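Local coordinates for protein alpha-amylase/trypsin inhibitor (Eleusine coracana, PDB 1B1U) that inhibits both trypsin and alpha-amylase and may protect ragi seeds against endogenous and foreign hydrolytic enzymes, at residues R61-G66 against P95-E100. Sequence-based numbering, arbitrary orientation.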
loop_
_atom_site.group_PDB
_atom_site.type_symbol
_atom_site.label_atom_id
_atom_site.label_comp_id
_atom_site.label_asym_id
_atom_site.label_seq_id
_atom_site.Cartn_x
_atom_site.Cartn_y
_atom_site.Cartn_z
ATOM N N ARG A 61 4.881 -2.673 -0.836
ATOM C CA ARG A 61 5.216 -4.018 -1.312
ATOM C C ARG A 61 4.528 -5.051 -0.432
ATOM O O ARG A 61 4.022 -6.064 -0.920
ATOM C CB ARG A 61 6.731 -4.248 -1.270
ATOM C CG ARG A 61 7.200 -5.510 -1.992
ATOM C CD ARG A 61 8.554 -5.997 -1.456
ATOM N NE ARG A 61 8.504 -6.259 -0.023
ATOM C CZ ARG A 61 7.897 -7.315 0.501
ATOM N NH1 ARG A 61 7.308 -8.189 -0.292
ATOM N NH2 ARG A 61 7.847 -7.489 1.811
ATOM N N ILE A 62 4.500 -4.792 0.870
ATOM C CA ILE A 62 3.867 -5.723 1.800
ATOM C C ILE A 62 2.371 -5.804 1.521
ATOM O O ILE A 62 1.750 -6.852 1.709
ATOM C CB ILE A 62 4.058 -5.292 3.283
ATOM C CG1 ILE A 62 5.540 -5.088 3.612
ATOM C CG2 ILE A 62 3.462 -6.344 4.196
ATOM C CD1 ILE A 62 5.792 -4.605 5.057
ATOM N N LEU A 63 1.790 -4.682 1.096
ATOM C CA LEU A 63 0.361 -4.630 0.790
ATOM C C LEU A 63 0.082 -5.568 -0.368
ATOM O O LEU A 63 -0.881 -6.332 -0.353
ATOM C CB LEU A 63 -0.054 -3.205 0.398
ATOM C CG LEU A 63 -1.455 -2.957 -0.180
ATOM C CD1 LEU A 63 -2.551 -3.401 0.805
ATOM C CD2 LEU A 63 -1.580 -1.472 -0.509
ATOM N N MET A 64 0.935 -5.501 -1.377
ATOM C CA MET A 64 0.769 -6.339 -2.545
ATOM C C MET A 64 1.092 -7.808 -2.286
ATOM O O MET A 64 0.215 -8.670 -2.270
ATOM C CB MET A 64 1.665 -5.830 -3.669
ATOM C CG MET A 64 1.763 -4.315 -3.765
ATOM S SD MET A 64 2.852 -3.811 -5.086
ATOM C CE MET A 64 3.952 -2.801 -4.249
ATOM N N ASP A 65 2.370 -8.061 -2.038
ATOM C CA ASP A 65 2.903 -9.401 -1.845
ATOM C C ASP A 65 2.941 -10.044 -0.465
ATOM O O ASP A 65 2.867 -11.263 -0.355
ATOM C CB ASP A 65 4.285 -9.419 -2.479
ATOM C CG ASP A 65 4.278 -8.772 -3.846
ATOM O OD1 ASP A 65 3.184 -8.734 -4.445
ATOM O OD2 ASP A 65 5.334 -8.304 -4.324
ATOM N N GLY A 66 3.088 -9.256 0.586
ATOM C CA GLY A 66 3.087 -9.855 1.908
ATOM C C GLY A 66 4.399 -9.955 2.656
ATOM O O GLY A 66 5.473 -9.580 2.173
ATOM N N PRO A 95 2.150 0.437 -6.332
ATOM C CA PRO A 95 3.367 1.254 -6.158
ATOM C C PRO A 95 3.241 2.717 -6.634
ATOM O O PRO A 95 4.226 3.455 -6.676
ATOM C CB PRO A 95 4.448 0.503 -6.950
ATOM C CG PRO A 95 3.849 -0.804 -7.343
ATOM C CD PRO A 95 2.361 -0.701 -7.244
ATOM N N LYS A 96 2.037 3.133 -7.003
ATOM C CA LYS A 96 1.846 4.494 -7.476
ATOM C C LYS A 96 1.199 5.314 -6.370
ATOM O O LYS A 96 1.040 6.525 -6.495
ATOM C CB LYS A 96 0.961 4.516 -8.738
ATOM C CG LYS A 96 1.445 3.651 -9.906
ATOM C CD LYS A 96 2.711 4.199 -10.535
ATOM C CE LYS A 96 3.549 3.085 -11.176
ATOM N NZ LYS A 96 5.003 3.426 -11.321
ATOM N N LEU A 97 0.838 4.647 -5.278
ATOM C CA LEU A 97 0.201 5.325 -4.164
ATOM C C LEU A 97 1.043 6.466 -3.603
ATOM O O LEU A 97 0.534 7.342 -2.909
ATOM C CB LEU A 97 -0.107 4.327 -3.046
ATOM C CG LEU A 97 -1.195 3.277 -3.273
ATOM C CD1 LEU A 97 -1.131 2.272 -2.129
ATOM C CD2 LEU A 97 -2.579 3.921 -3.336
ATOM N N VAL A 98 2.332 6.472 -3.900
ATOM C CA VAL A 98 3.188 7.517 -3.373
ATOM C C VAL A 98 3.435 8.641 -4.383
ATOM O O VAL A 98 4.046 9.655 -4.056
ATOM C CB VAL A 98 4.555 6.942 -2.905
ATOM C CG1 VAL A 98 4.342 5.683 -2.050
ATOM C CG2 VAL A 98 5.428 6.636 -4.100
ATOM N N THR A 99 2.956 8.471 -5.608
ATOM C CA THR A 99 3.157 9.495 -6.618
ATOM C C THR A 99 2.359 10.769 -6.344
ATOM O O THR A 99 1.321 10.753 -5.663
ATOM C CB THR A 99 2.801 8.974 -8.024
ATOM O OG1 THR A 99 1.449 8.499 -8.034
ATOM C CG2 THR A 99 3.748 7.857 -8.423
ATOM N N GLU A 100 2.872 11.869 -6.888
ATOM C CA GLU A 100 2.276 13.194 -6.739
ATOM C C GLU A 100 0.783 13.191 -7.061
ATOM O O GLU A 100 -0.029 13.666 -6.269
ATOM C CB GLU A 100 3.030 14.203 -7.624
ATOM C CG GLU A 100 2.155 15.148 -8.446
ATOM C CD GLU A 100 1.611 16.319 -7.639
ATOM O OE1 GLU A 100 2.350 17.316 -7.464
ATOM O OE2 GLU A 100 0.442 16.245 -7.187
#
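Pro-95 meets Met-64 through the CG–CD side of its ring, against which the thioether end of the methionine lies at a slant. Met-64 CE stands 3.7 Å from Pro-95 CG, while Met-64 SD is 3.8 Å from Pro-95 CD. The methionine chain runs extended as far as the sulfur and then bends (chi3 -125°), which lays both sulfur and methyl along the same CG–CD bond. With an alanine here instead of Met-64, the CG–CD side of Pro-95 would probably lose its cover, and the apolar contacts with Ala-94 and Leu-117 would probably weaken or be lost. Lys-96 opens a type I turn that runs to Thr-99, whose backbone N donates to Lys-96 O at 2.9 Å, and this turn carries Leu-97. Leu-97 extends its CD1 methyl to 4.1 Å from Leu-63 CD2, the two leucines crossing at about a right angle. Leu-63 directs its branch there with CG anti to the backbone N (chi1 170°). Leu-97 also rests on Tyr-23 and Val-24 of helix 19-29. With no hydrogen bond between the segments, apolar side chains alone join the C-terminal part of helix 53-64 to the loop after helix 87-93, within the buried interior of the disulfide-linked helical fold of cereal trypsin/alpha-amylase inhibitors, members of the prolamin superfamily.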